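Local coordinates for protein GrgF (Penicillium sp. sh18, PDB 6LZH) that acts as a polyketide transferase in the biosynthesis of gregatin A, a fungal polyketide with an alkylated furanone core, at residues S9-T14 / T62-D67; D93-F98 / I109-L114; F13-L16 / T20-G23; P50-W55 / S279-Q284; P39-P44 / N205-Q210. All coordinates share one frame; numbering follows the deposited sequence.

Contact 1 of 5, residues S9-T14 / T62-D67; sequences SDVEFT and TCLLYD
The ring of Phe-13 drives its edge into one face of Tyr-66, and this T-shaped stack is the aromatic part of the contact between strands 9-14 and 62-66. The evidence is direct: the ring planes stand at 78° and the centroids lie 4.9 Å apart. Phe-13 CZ is the leading atom; it sits over the centre of the tyrosine ring, 3.6 Å from Tyr-66 CE2, while Phe-13 CE1 follows beside it above CG and CD2. Both aromatic side chains leave the backbone with CG wedged between the backbone N and the carbonyl carbon, a turn that swings the rings off their strands toward each other, and they meet at about a right angle.

The remaining contacts are aliphatic. Val-11 turns CG2 to Leu-64 CD1 at 3.7 Å, and the other leucine methyl, Leu-64 CD2, comes obliquely to Phe-13 CE1 at 4.2 Å. Each branch of Leu-64 thus serves a different residue of strand 9-14.

The two segments are not paired as strands. Their axes approach to 8.6 Å at an angle of 71°, because strand 20-26 lies between them in the strongly twisted mixed sheet of this alpha/beta hydrolase fold. Helix 84-99 lies over the same side chains, with Ala-94 and Trp-97 against Phe-13, Trp-97 against Leu-64 and Leu-91 against Tyr-66, whereas Cys-63 and Leu-65 face helix 49-58.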
# COMPACT_ATOMS: atom_id res chain seq x y z
N SER A 9 -7.68 22.22 -22.97
CA SER A 9 -8.93 21.48 -23.06
C SER A 9 -9.26 20.85 -21.71
O SER A 9 -8.37 20.42 -20.98
CB SER A 9 -8.87 20.35 -24.11
OG SER A 9 -8.89 20.86 -25.42
N ASP A 10 -10.55 20.80 -21.39
CA ASP A 10 -11.00 19.98 -20.26
C ASP A 10 -11.07 18.54 -20.72
O ASP A 10 -11.64 18.24 -21.78
CB ASP A 10 -12.38 20.43 -19.79
CG ASP A 10 -12.39 21.79 -19.14
OD1 ASP A 10 -11.32 22.40 -18.90
OD2 ASP A 10 -13.50 22.26 -18.86
N VAL A 11 -10.49 17.63 -19.94
CA VAL A 11 -10.46 16.21 -20.28
C VAL A 11 -10.80 15.40 -19.03
O VAL A 11 -10.71 15.88 -17.90
CB VAL A 11 -9.09 15.76 -20.85
CG1 VAL A 11 -8.81 16.37 -22.22
CG2 VAL A 11 -7.94 16.10 -19.86
N GLU A 12 -11.21 14.16 -19.26
CA GLU A 12 -11.38 13.23 -18.15
C GLU A 12 -11.02 11.83 -18.63
O GLU A 12 -11.01 11.54 -19.83
CB GLU A 12 -12.80 13.28 -17.57
CG GLU A 12 -13.92 13.39 -18.56
CD GLU A 12 -15.29 13.46 -17.89
OE1 GLU A 12 -15.56 14.42 -17.14
OE2 GLU A 12 -16.10 12.54 -18.14
N PHE A 13 -10.67 10.97 -17.67
CA PHE A 13 -10.34 9.60 -18.02
C PHE A 13 -10.71 8.72 -16.84
O PHE A 13 -10.89 9.21 -15.71
CB PHE A 13 -8.85 9.44 -18.40
CG PHE A 13 -7.87 9.79 -17.28
CD1 PHE A 13 -7.50 11.11 -17.04
CD2 PHE A 13 -7.31 8.79 -16.49
CE1 PHE A 13 -6.60 11.44 -16.03
CE2 PHE A 13 -6.40 9.09 -15.47
CZ PHE A 13 -6.04 10.42 -15.24
N THR A 14 -10.84 7.42 -17.11
CA THR A 14 -11.37 6.46 -16.14
C THR A 14 -10.23 5.65 -15.53
O THR A 14 -9.27 5.29 -16.21
CB THR A 14 -12.39 5.54 -16.83
OG1 THR A 14 -13.36 6.35 -17.51
CG2 THR A 14 -13.11 4.66 -15.81
N THR A 62 3.22 17.99 -25.07
CA THR A 62 1.81 17.94 -24.70
C THR A 62 1.67 17.55 -23.23
O THR A 62 2.15 16.49 -22.81
CB THR A 62 1.05 16.94 -25.59
OG1 THR A 62 1.02 17.44 -26.93
CG2 THR A 62 -0.39 16.80 -25.12
N CYS A 63 0.99 18.39 -22.45
CA CYS A 63 0.90 18.18 -21.01
C CYS A 63 -0.51 17.82 -20.57
O CYS A 63 -1.50 18.39 -21.06
CB CYS A 63 1.38 19.43 -20.25
SG CYS A 63 3.13 19.81 -20.57
N LEU A 64 -0.59 16.84 -19.67
CA LEU A 64 -1.81 16.44 -18.98
C LEU A 64 -1.66 16.83 -17.51
O LEU A 64 -0.71 16.41 -16.84
CB LEU A 64 -2.06 14.93 -19.09
CG LEU A 64 -3.23 14.40 -18.25
CD1 LEU A 64 -4.61 14.99 -18.70
CD2 LEU A 64 -3.27 12.88 -18.24
N LEU A 65 -2.58 17.66 -17.02
CA LEU A 65 -2.57 18.11 -15.64
C LEU A 65 -3.92 17.77 -15.05
O LEU A 65 -4.94 18.28 -15.52
CB LEU A 65 -2.30 19.62 -15.59
CG LEU A 65 -2.31 20.38 -14.28
CD1 LEU A 65 -1.42 19.65 -13.30
CD2 LEU A 65 -1.84 21.84 -14.50
N TYR A 66 -3.96 16.90 -14.04
CA TYR A 66 -5.25 16.44 -13.56
C TYR A 66 -5.36 16.45 -12.05
O TYR A 66 -4.36 16.47 -11.33
CB TYR A 66 -5.58 15.06 -14.13
CG TYR A 66 -4.79 13.87 -13.65
CD1 TYR A 66 -5.06 13.27 -12.42
CD2 TYR A 66 -3.83 13.29 -14.46
CE1 TYR A 66 -4.38 12.16 -12.00
CE2 TYR A 66 -3.13 12.15 -14.06
CZ TYR A 66 -3.41 11.59 -12.82
OH TYR A 66 -2.74 10.47 -12.40
N ASP A 67 -6.61 16.47 -11.57
CA ASP A 67 -6.88 16.44 -10.14
C ASP A 67 -6.83 14.99 -9.68
O ASP A 67 -7.52 14.14 -10.28
CB ASP A 67 -8.24 17.06 -9.80
CG ASP A 67 -8.24 18.58 -9.92
OD1 ASP A 67 -7.25 19.21 -9.51
OD2 ASP A 67 -9.24 19.16 -10.39

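Contact 2 of 5, residues D93-F98 / I109-L114; sequences DAVTWF and IALWGL
Val-95 and Ile-109 meet through their CG2 methyls, and the first torsions account for it. In Val-95, chi1 of 162° puts CG1 roughly anti to the backbone N and leaves CG2 beside that N, pointing at the strand; in Ile-109 chi1 of -66° sets CG2 anti to the backbone N and facing the helix. The two methyls stand 4.2 Å apart. Leu-111, two residues further along the strand, reaches the same valine methyl with its CD2, again at 4.2 Å from Val-95 CG2. One methyl of the helix is therefore shared by two side chains of the strand, all by apolar packing at relaxed distances.

This is the helix-on-sheet layer of the alpha/beta hydrolase fold: helix 84-99 packs on strand 108-114 near the strand's start, and the far end of the strand leads through Gly-113 to the active-site Cys-115 in a sequence consistent with a nucleophile elbow. The backbones come closest at Val-95 and Ile-109, with CA atoms 7.5 Å apart. Ala-110 and Trp-112 occupy the other side of the strand, where Trp-112 packs on Leu-49 and Ile-52 of helix 49-58. Beyond the contact, Val-95 also packs on Asp-128 and Arg-130, and Asp-93 forms a salt bridge with Arg-161 of the second subunit.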
# COMPACT_ATOMS: atom_id res chain seq x y z
N ASP A 93 -2.97 4.50 -15.26
CA ASP A 93 -4.18 4.65 -16.05
C ASP A 93 -4.11 5.90 -16.91
O ASP A 93 -4.60 5.92 -18.05
CB ASP A 93 -5.41 4.68 -15.13
CG ASP A 93 -5.61 3.37 -14.38
OD1 ASP A 93 -5.08 2.35 -14.87
OD2 ASP A 93 -6.29 3.37 -13.31
N ALA A 94 -3.47 6.95 -16.40
CA ALA A 94 -3.28 8.16 -17.19
C ALA A 94 -2.38 7.89 -18.39
O ALA A 94 -2.67 8.34 -19.51
CB ALA A 94 -2.70 9.27 -16.31
N VAL A 95 -1.29 7.13 -18.19
CA VAL A 95 -0.41 6.78 -19.31
C VAL A 95 -1.19 5.99 -20.37
O VAL A 95 -1.09 6.27 -21.57
CB VAL A 95 0.81 5.99 -18.80
CG1 VAL A 95 1.51 5.22 -19.94
CG2 VAL A 95 1.80 6.89 -18.05
N THR A 96 -1.99 5.01 -19.93
CA THR A 96 -2.84 4.24 -20.84
C THR A 96 -3.73 5.14 -21.67
O THR A 96 -3.80 5.01 -22.90
CB THR A 96 -3.69 3.26 -20.04
OG1 THR A 96 -2.84 2.33 -19.37
CG2 THR A 96 -4.69 2.51 -20.93
N TRP A 97 -4.43 6.06 -21.01
CA TRP A 97 -5.26 7.04 -21.70
C TRP A 97 -4.45 7.88 -22.68
O TRP A 97 -4.83 8.05 -23.85
CB TRP A 97 -5.93 7.94 -20.66
CG TRP A 97 -6.78 9.02 -21.21
CD1 TRP A 97 -8.07 8.90 -21.66
CD2 TRP A 97 -6.43 10.40 -21.37
NE1 TRP A 97 -8.53 10.14 -22.10
CE2 TRP A 97 -7.54 11.07 -21.92
CE3 TRP A 97 -5.27 11.14 -21.08
CZ2 TRP A 97 -7.53 12.43 -22.21
CZ3 TRP A 97 -5.26 12.50 -21.36
CH2 TRP A 97 -6.38 13.13 -21.92
N PHE A 98 -3.32 8.42 -22.22
CA PHE A 98 -2.58 9.40 -23.01
C PHE A 98 -2.06 8.80 -24.30
O PHE A 98 -2.03 9.49 -25.34
CB PHE A 98 -1.42 9.98 -22.19
CG PHE A 98 -1.10 11.39 -22.56
CD1 PHE A 98 -1.78 11.98 -23.61
CD2 PHE A 98 -0.17 12.15 -21.86
CE1 PHE A 98 -1.55 13.26 -23.98
CE2 PHE A 98 0.07 13.48 -22.24
CZ PHE A 98 -0.63 14.01 -23.31
N ILE A 109 6.58 9.57 -23.35
CA ILE A 109 5.66 9.97 -22.30
C ILE A 109 6.44 10.03 -21.00
O ILE A 109 6.96 9.01 -20.54
CB ILE A 109 4.48 9.00 -22.19
CG1 ILE A 109 3.63 9.08 -23.46
CG2 ILE A 109 3.64 9.34 -20.94
CD1 ILE A 109 2.48 8.10 -23.51
N ALA A 110 6.53 11.22 -20.43
CA ALA A 110 7.26 11.45 -19.20
C ALA A 110 6.29 11.78 -18.06
O ALA A 110 5.14 12.16 -18.29
CB ALA A 110 8.30 12.57 -19.39
N LEU A 111 6.75 11.57 -16.83
CA LEU A 111 6.01 11.95 -15.64
C LEU A 111 6.76 13.06 -14.93
O LEU A 111 7.99 13.05 -14.87
CB LEU A 111 5.86 10.75 -14.68
CG LEU A 111 5.19 9.48 -15.23
CD1 LEU A 111 5.10 8.43 -14.12
CD2 LEU A 111 3.81 9.83 -15.81
N TRP A 112 6.01 13.99 -14.35
CA TRP A 112 6.58 15.14 -13.64
C TRP A 112 5.73 15.37 -12.40
O TRP A 112 4.51 15.32 -12.47
CB TRP A 112 6.57 16.38 -14.55
CG TRP A 112 7.15 17.68 -14.04
CD1 TRP A 112 8.33 18.28 -14.44
CD2 TRP A 112 6.54 18.59 -13.12
NE1 TRP A 112 8.51 19.48 -13.78
CE2 TRP A 112 7.43 19.69 -12.97
CE3 TRP A 112 5.35 18.58 -12.39
CZ2 TRP A 112 7.14 20.77 -12.12
CZ3 TRP A 112 5.07 19.65 -11.54
CH2 TRP A 112 5.96 20.73 -11.42
N GLY A 113 6.37 15.61 -11.27
CA GLY A 113 5.61 15.80 -10.04
C GLY A 113 6.28 16.79 -9.12
O GLY A 113 7.51 16.82 -9.01
N LEU A 114 5.46 17.57 -8.42
CA LEU A 114 5.92 18.53 -7.43
C LEU A 114 5.48 18.08 -6.04
O LEU A 114 4.32 17.72 -5.83
CB LEU A 114 5.36 19.93 -7.72
CG LEU A 114 5.62 21.00 -6.66
CD1 LEU A 114 7.13 21.33 -6.52
CD2 LEU A 114 4.84 22.26 -6.98

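Contact 3 of 5, residues F13-L16 / T20-G23; sequences FTTL and TLRG
Phe-13 and Leu-21 form an antiparallel hydrogen-bonded pair in the beta hairpin of strands 9-14 and 20-26, at the margin of the main sheet. Both backbone groups of each residue are used across the pair: Phe-13 N donates to Leu-21 O at 3.0 Å, and Leu-21 N donates to Phe-13 O at 2.9 Å. Both bonds are close to straight. Phe-13 O also receives a CA-H...O contact from Thr-20 CA, whose residue forms the next, non-hydrogen-bonded pair with Thr-14.

Polar groups near the turn find partners within the connection or beyond the hairpin. The hydroxyl of Thr-15 is bonded to Asp-17 OD1 and to the backbone N of Leu-19, while Leu-16 N donates to Asp-93 on helix 84-99. On the side of strand 20-26 away from strand 9-14, Thr-20 N is bonded to Asp-75 OD2 and Arg-22 N to Ser-74 OG; the Arg-22 side chain makes salt bridges through NH1 to Asp-75 and through NE to Glu-12.

With chi1 of 66°, Thr-15 commits OG1 to these bonds and turns CG2 to the leucine, 3.6 Å from Leu-21 CG. Leu-21 also lies over one face of the Phe-13 ring: Leu-21 CB stands 4.2 Å from the ring centroid in a CH-pi contact, 22° off the normal, and Phe-13 CZ meets Leu-21 CD1 at 3.7 Å.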
# COMPACT_ATOMS: atom_id res chain seq x y z
N PHE A 13 -10.67 10.97 -17.67
CA PHE A 13 -10.34 9.60 -18.02
C PHE A 13 -10.71 8.72 -16.84
O PHE A 13 -10.89 9.21 -15.71
CB PHE A 13 -8.85 9.44 -18.40
CG PHE A 13 -7.87 9.79 -17.28
CD1 PHE A 13 -7.50 11.11 -17.04
CD2 PHE A 13 -7.31 8.79 -16.49
CE1 PHE A 13 -6.60 11.44 -16.03
CE2 PHE A 13 -6.40 9.09 -15.47
CZ PHE A 13 -6.04 10.42 -15.24
N THR A 14 -10.84 7.42 -17.11
CA THR A 14 -11.37 6.46 -16.14
C THR A 14 -10.23 5.65 -15.53
O THR A 14 -9.27 5.29 -16.21
CB THR A 14 -12.39 5.54 -16.83
OG1 THR A 14 -13.36 6.35 -17.51
CG2 THR A 14 -13.11 4.66 -15.81
N THR A 15 -10.34 5.38 -14.22
CA THR A 15 -9.33 4.57 -13.55
C THR A 15 -9.75 3.11 -13.49
O THR A 15 -10.93 2.78 -13.63
CB THR A 15 -9.07 5.09 -12.13
OG1 THR A 15 -10.25 4.89 -11.35
CG2 THR A 15 -8.71 6.57 -12.14
N LEU A 16 -8.78 2.24 -13.23
CA LEU A 16 -9.09 0.82 -13.11
C LEU A 16 -10.15 0.57 -12.05
O LEU A 16 -11.02 -0.29 -12.21
CB LEU A 16 -7.82 0.02 -12.82
CG LEU A 16 -7.91 -1.52 -12.72
CD1 LEU A 16 -8.44 -2.14 -14.01
CD2 LEU A 16 -6.56 -2.08 -12.39
N THR A 20 -13.79 8.59 -12.33
CA THR A 20 -13.47 9.59 -13.34
C THR A 20 -12.55 10.63 -12.72
O THR A 20 -12.89 11.27 -11.73
CB THR A 20 -14.73 10.28 -13.86
OG1 THR A 20 -15.59 9.32 -14.49
CG2 THR A 20 -14.35 11.33 -14.88
N LEU A 21 -11.37 10.79 -13.30
CA LEU A 21 -10.46 11.86 -12.94
C LEU A 21 -10.54 12.93 -14.01
O LEU A 21 -10.68 12.61 -15.20
CB LEU A 21 -9.02 11.37 -12.83
CG LEU A 21 -8.77 10.19 -11.88
CD1 LEU A 21 -7.27 9.97 -11.74
CD2 LEU A 21 -9.42 10.42 -10.52
N ARG A 22 -10.44 14.18 -13.61
CA ARG A 22 -10.63 15.29 -14.54
C ARG A 22 -9.44 16.21 -14.51
O ARG A 22 -8.77 16.35 -13.48
CB ARG A 22 -11.93 16.06 -14.22
CG ARG A 22 -13.18 15.17 -14.31
CD ARG A 22 -14.51 15.88 -14.02
NE ARG A 22 -15.63 14.95 -14.18
CZ ARG A 22 -16.05 14.09 -13.24
NH1 ARG A 22 -15.47 14.06 -12.05
NH2 ARG A 22 -17.06 13.27 -13.49
N GLY A 23 -9.17 16.84 -15.65
CA GLY A 23 -8.01 17.68 -15.72
C GLY A 23 -7.98 18.47 -17.00
O GLY A 23 -9.00 18.66 -17.68

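Contact 4 of 5, residues P50-W55 / S279-Q284; sequences PDIAKW and SILNRQ
Helices 49-58 and 277-292 pack with the axes of segments 50-55 and 279-284 at 55° and 11.5 Å apart, their backbones nearest at Ile-52 and Leu-281, where the CA atoms are 8.2 Å from each other. In this alpha/beta hydrolase fold the two helices lie on the same side of the central sheet, Ile-52 resting on Met-37 of strand 32-38 and Gln-284 on Met-233 and Val-235 of strand 232-237.

Leu-281 bridges the wide interaxial gap by entering between Ile-52 and Trp-55. Its CB lies over one face of the indole: the CH-pi contact from Leu-281 CB to the centroid of the six-membered ring of Trp-55 is 3.6 Å long and only 5° off the ring normal. Further out, Leu-281 CD1 runs back along the same indole to Trp-55 CG at 3.7 Å, so the leucine and the indole overlap side by side, each pointing toward the other's helix. The second branch turns away from the indole, and Leu-281 CD2 touches Ile-52 CG2 at 4.0 Å.

Trp-55 reaches the neighbouring helix because CG is anti to the backbone N. Its indole N-H, NE1, is hydrogen-bonded to Glu-278, one residue before segment 279-284, which helps fix the rotation of the ring; the ring also stacks with His-59. Asn-282 comes up to the benzo edge, its amide plane turned 68° from the indole. There its carbonyl oxygen lies in the ring plane, with Asn-282 OD1 3.4 Å from Trp-55 CZ2.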
# COMPACT_ATOMS: atom_id res chain seq x y z
N PRO A 50 -0.19 24.99 -13.89
CA PRO A 50 -0.67 25.35 -15.23
C PRO A 50 0.31 26.19 -16.03
O PRO A 50 0.47 25.97 -17.24
CB PRO A 50 -1.97 26.12 -14.94
CG PRO A 50 -2.45 25.52 -13.66
CD PRO A 50 -1.20 25.30 -12.85
N ASP A 51 0.97 27.16 -15.38
CA ASP A 51 1.93 27.99 -16.11
C ASP A 51 3.15 27.18 -16.50
O ASP A 51 3.74 27.40 -17.57
CB ASP A 51 2.32 29.22 -15.28
CG ASP A 51 2.89 30.34 -16.14
OD1 ASP A 51 2.19 30.80 -17.07
OD2 ASP A 51 4.05 30.74 -15.91
N ILE A 52 3.53 26.20 -15.68
CA ILE A 52 4.62 25.32 -16.08
C ILE A 52 4.20 24.44 -17.25
O ILE A 52 4.97 24.22 -18.19
CB ILE A 52 5.09 24.49 -14.87
CG1 ILE A 52 5.69 25.41 -13.79
CG2 ILE A 52 6.10 23.47 -15.32
CD1 ILE A 52 6.11 24.70 -12.46
N ALA A 53 2.97 23.91 -17.21
CA ALA A 53 2.45 23.17 -18.35
C ALA A 53 2.48 24.03 -19.61
O ALA A 53 2.92 23.57 -20.68
CB ALA A 53 1.03 22.68 -18.07
N LYS A 54 2.04 25.28 -19.49
CA LYS A 54 2.05 26.19 -20.64
C LYS A 54 3.45 26.36 -21.20
O LYS A 54 3.64 26.35 -22.43
CB LYS A 54 1.47 27.55 -20.22
CG LYS A 54 1.35 28.54 -21.37
CD LYS A 54 0.20 28.16 -22.29
CE LYS A 54 -0.08 29.22 -23.35
NZ LYS A 54 0.17 28.71 -24.74
N TRP A 55 4.46 26.49 -20.33
CA TRP A 55 5.84 26.61 -20.78
C TRP A 55 6.29 25.36 -21.54
O TRP A 55 6.91 25.47 -22.61
CB TRP A 55 6.76 26.87 -19.59
CG TRP A 55 8.18 27.22 -19.94
CD1 TRP A 55 8.72 28.48 -20.00
CD2 TRP A 55 9.25 26.31 -20.25
NE1 TRP A 55 10.05 28.40 -20.34
CE2 TRP A 55 10.39 27.09 -20.50
CE3 TRP A 55 9.34 24.92 -20.35
CZ2 TRP A 55 11.63 26.52 -20.84
CZ3 TRP A 55 10.57 24.35 -20.69
CH2 TRP A 55 11.70 25.14 -20.92
N SER A 279 15.47 29.14 -16.41
CA SER A 279 16.64 28.28 -16.40
C SER A 279 16.35 26.94 -15.74
O SER A 279 16.88 25.91 -16.17
CB SER A 279 17.81 28.99 -15.73
OG SER A 279 18.89 28.10 -15.55
N ILE A 280 15.49 26.94 -14.71
CA ILE A 280 15.07 25.69 -14.07
C ILE A 280 14.39 24.78 -15.09
O ILE A 280 14.71 23.59 -15.21
CB ILE A 280 14.14 25.99 -12.88
CG1 ILE A 280 14.89 26.79 -11.79
CG2 ILE A 280 13.54 24.70 -12.32
CD1 ILE A 280 13.99 27.21 -10.59
N LEU A 281 13.46 25.35 -15.87
CA LEU A 281 12.70 24.52 -16.81
C LEU A 281 13.54 24.15 -18.04
O LEU A 281 13.35 23.06 -18.60
CB LEU A 281 11.41 25.25 -17.19
CG LEU A 281 10.42 25.47 -16.04
CD1 LEU A 281 9.14 26.15 -16.52
CD2 LEU A 281 10.07 24.15 -15.35
N ASN A 282 14.45 25.03 -18.48
CA ASN A 282 15.34 24.67 -19.59
C ASN A 282 16.18 23.45 -19.25
O ASN A 282 16.43 22.59 -20.11
CB ASN A 282 16.25 25.83 -19.95
CG ASN A 282 15.63 26.72 -20.98
OD1 ASN A 282 14.90 26.24 -21.85
ND2 ASN A 282 15.88 28.03 -20.88
N ARG A 283 16.64 23.38 -18.00
CA ARG A 283 17.41 22.23 -17.54
C ARG A 283 16.59 20.94 -17.62
O ARG A 283 17.05 19.92 -18.14
CB ARG A 283 17.91 22.49 -16.12
CG ARG A 283 18.47 21.27 -15.37
CD ARG A 283 19.80 20.79 -15.96
NE ARG A 283 20.36 19.71 -15.14
CZ ARG A 283 20.99 19.92 -13.99
NH1 ARG A 283 21.17 21.16 -13.56
NH2 ARG A 283 21.46 18.90 -13.29
N GLN A 284 15.34 20.99 -17.13
CA GLN A 284 14.45 19.83 -17.19
C GLN A 284 14.09 19.49 -18.63
O GLN A 284 14.00 18.32 -18.99
CB GLN A 284 13.18 20.10 -16.39
CG GLN A 284 13.42 20.19 -14.88
CD GLN A 284 12.23 20.72 -14.11
OE1 GLN A 284 11.08 20.48 -14.48
NE2 GLN A 284 12.50 21.46 -13.03

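Contact 5 of 5, residues P39-P44 / N205-Q210; sequences PGFNMP and NRISVQ
Asn-42 reaches from its turn toward Arg-206 and Ile-207, and each atom from CB outward has a neighbour. CB touches Ile-207 CD1 loosely, at 4.1 Å. At the next atom the contact tightens, Asn-42 CG lying 3.7 Å from Ile-207 CD1. With chi1 of -158°, CG stands anti to the backbone N, which extends the amide toward strand 206-208. Its OD1 passes Ile-207 CD1 at 3.6 Å and accepts a hydrogen bond from Asn-80 ND2. The other tip atom, ND2, donates to the backbone: Asn-42 ND2 lies 3.0 Å from Arg-206 O. That bond is bent, 135° at the hydrogen, and the donor sits above the carbonyl plane. ND2 is also hydrogen-bonded to Tyr-175 OH, so both ends of the amide are engaged and its rotation is fixed.

The presenting loop follows strand 32-38 of the alpha/beta hydrolase fold and makes a type II beta turn from Gly-40 to Met-43, closed by Met-43 N to Gly-40 O. Asn-42 takes the third position with positive phi, 60°. The partner, strand 206-208, pairs with strand 172-174 outside the main sheet.

Phe-41 precedes Asn-42 in the turn and meets the same isoleucine methyl, Phe-41 CZ lying 3.9 Å from Ile-207 CD1 in an oblique approach. Its side chain is about 4 Å from that of the active-site Cys-115, and it packs on Ala-189 of helix 187-198.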
# COMPACT_ATOMS: atom_id res chain seq x y z
N PRO A 39 0.34 17.32 -8.84
CA PRO A 39 0.51 18.49 -7.98
C PRO A 39 0.93 18.13 -6.56
O PRO A 39 1.08 16.94 -6.24
CB PRO A 39 -0.89 19.14 -8.00
CG PRO A 39 -1.81 17.96 -8.15
CD PRO A 39 -1.07 16.93 -9.00
N GLY A 40 1.10 19.15 -5.71
CA GLY A 40 1.61 18.95 -4.37
C GLY A 40 0.58 18.36 -3.42
O GLY A 40 -0.54 17.98 -3.79
N PHE A 41 0.97 18.30 -2.15
CA PHE A 41 0.21 17.57 -1.14
C PHE A 41 -1.18 18.16 -0.95
O PHE A 41 -1.32 19.34 -0.60
CB PHE A 41 0.97 17.59 0.18
CG PHE A 41 0.27 16.88 1.29
CD1 PHE A 41 0.35 15.50 1.40
CD2 PHE A 41 -0.48 17.59 2.22
CE1 PHE A 41 -0.29 14.83 2.43
CE2 PHE A 41 -1.14 16.93 3.25
CZ PHE A 41 -1.04 15.54 3.35
N ASN A 42 -2.20 17.33 -1.14
CA ASN A 42 -3.59 17.71 -0.91
C ASN A 42 -4.02 18.89 -1.77
O ASN A 42 -4.95 19.60 -1.41
CB ASN A 42 -3.83 18.03 0.58
CG ASN A 42 -5.30 17.90 0.96
OD1 ASN A 42 -6.02 17.09 0.39
ND2 ASN A 42 -5.74 18.71 1.92
N MET A 43 -3.34 19.10 -2.92
CA MET A 43 -3.63 20.25 -3.76
C MET A 43 -4.25 19.83 -5.09
O MET A 43 -3.94 18.75 -5.62
CB MET A 43 -2.35 21.05 -4.04
CG MET A 43 -1.83 21.85 -2.84
SD MET A 43 -3.10 22.99 -2.20
CE MET A 43 -3.14 24.25 -3.50
N PRO A 44 -5.14 20.65 -5.65
CA PRO A 44 -5.64 20.41 -7.00
C PRO A 44 -4.61 20.88 -8.03
O PRO A 44 -3.56 21.42 -7.71
CB PRO A 44 -6.91 21.26 -7.05
CG PRO A 44 -6.57 22.44 -6.19
CD PRO A 44 -5.71 21.87 -5.05
N ASN A 205 -7.77 23.05 4.07
CA ASN A 205 -6.97 22.90 5.28
C ASN A 205 -7.36 21.67 6.11
O ASN A 205 -7.16 21.66 7.33
CB ASN A 205 -7.07 24.17 6.14
CG ASN A 205 -8.41 24.29 6.84
OD1 ASN A 205 -9.45 23.93 6.29
ND2 ASN A 205 -8.39 24.80 8.07
N ARG A 206 -7.92 20.65 5.47
CA ARG A 206 -8.32 19.42 6.14
C ARG A 206 -7.85 18.23 5.33
O ARG A 206 -7.81 18.26 4.10
CB ARG A 206 -9.85 19.36 6.34
CG ARG A 206 -10.44 20.59 7.02
CD ARG A 206 -11.60 20.23 7.96
NE ARG A 206 -11.18 20.23 9.36
CZ ARG A 206 -11.87 19.68 10.35
NH1 ARG A 206 -13.03 19.08 10.09
NH2 ARG A 206 -11.41 19.73 11.60
N ILE A 207 -7.51 17.16 6.04
CA ILE A 207 -7.05 15.92 5.43
C ILE A 207 -7.66 14.77 6.22
O ILE A 207 -7.81 14.87 7.44
CB ILE A 207 -5.50 15.87 5.40
CG1 ILE A 207 -5.02 14.68 4.58
CG2 ILE A 207 -4.92 15.82 6.80
CD1 ILE A 207 -4.93 14.98 3.12
N SER A 208 -8.05 13.70 5.53
CA SER A 208 -8.66 12.58 6.23
C SER A 208 -7.66 11.95 7.19
O SER A 208 -6.46 11.91 6.92
CB SER A 208 -9.14 11.52 5.23
OG SER A 208 -8.03 10.83 4.69
N VAL A 209 -8.17 11.46 8.32
CA VAL A 209 -7.29 10.73 9.23
C VAL A 209 -6.74 9.47 8.58
O VAL A 209 -5.68 8.98 8.97
CB VAL A 209 -7.99 10.38 10.57
CG1 VAL A 209 -8.54 11.63 11.23
CG2 VAL A 209 -9.11 9.36 10.36
N GLN A 210 -7.45 8.91 7.59
CA GLN A 210 -6.94 7.71 6.94
C GLN A 210 -5.68 8.01 6.13
O GLN A 210 -4.91 7.09 5.84
CB GLN A 210 -8.02 7.11 6.03
CG GLN A 210 -9.28 6.68 6.80
CD GLN A 210 -8.97 5.62 7.85
OE1 GLN A 210 -8.07 4.78 7.66
NE2 GLN A 210 -9.71 5.66 8.96

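Overall arrangement
Contacts 1 and 3 share Phe-13 and lie 8 Å apart between centres; Val-11 O to Gly-23 N and Arg-22 O to Asp-67 N continue the sheet between them. Contact 2 joins this group through helix 84-99, Trp-97 and Ala-94 packing on Phe-13, and Asp-93 OD2 lies 2.7 Å from Leu-16 N. Contact 4 is linked to contact 2 through the sheet, by Trp-112 NE1 to Gln-284 OE1 at 2.8 Å. Contact 5 lies across the chain's centre from contacts 2 and 4. It is nearest the active site: between side chains, Phe-41 is about 4 Å from Cys-115 and about 7 Å from His-269, whereas Ile-52 of contact 4 is about 11 Å from Cys-115.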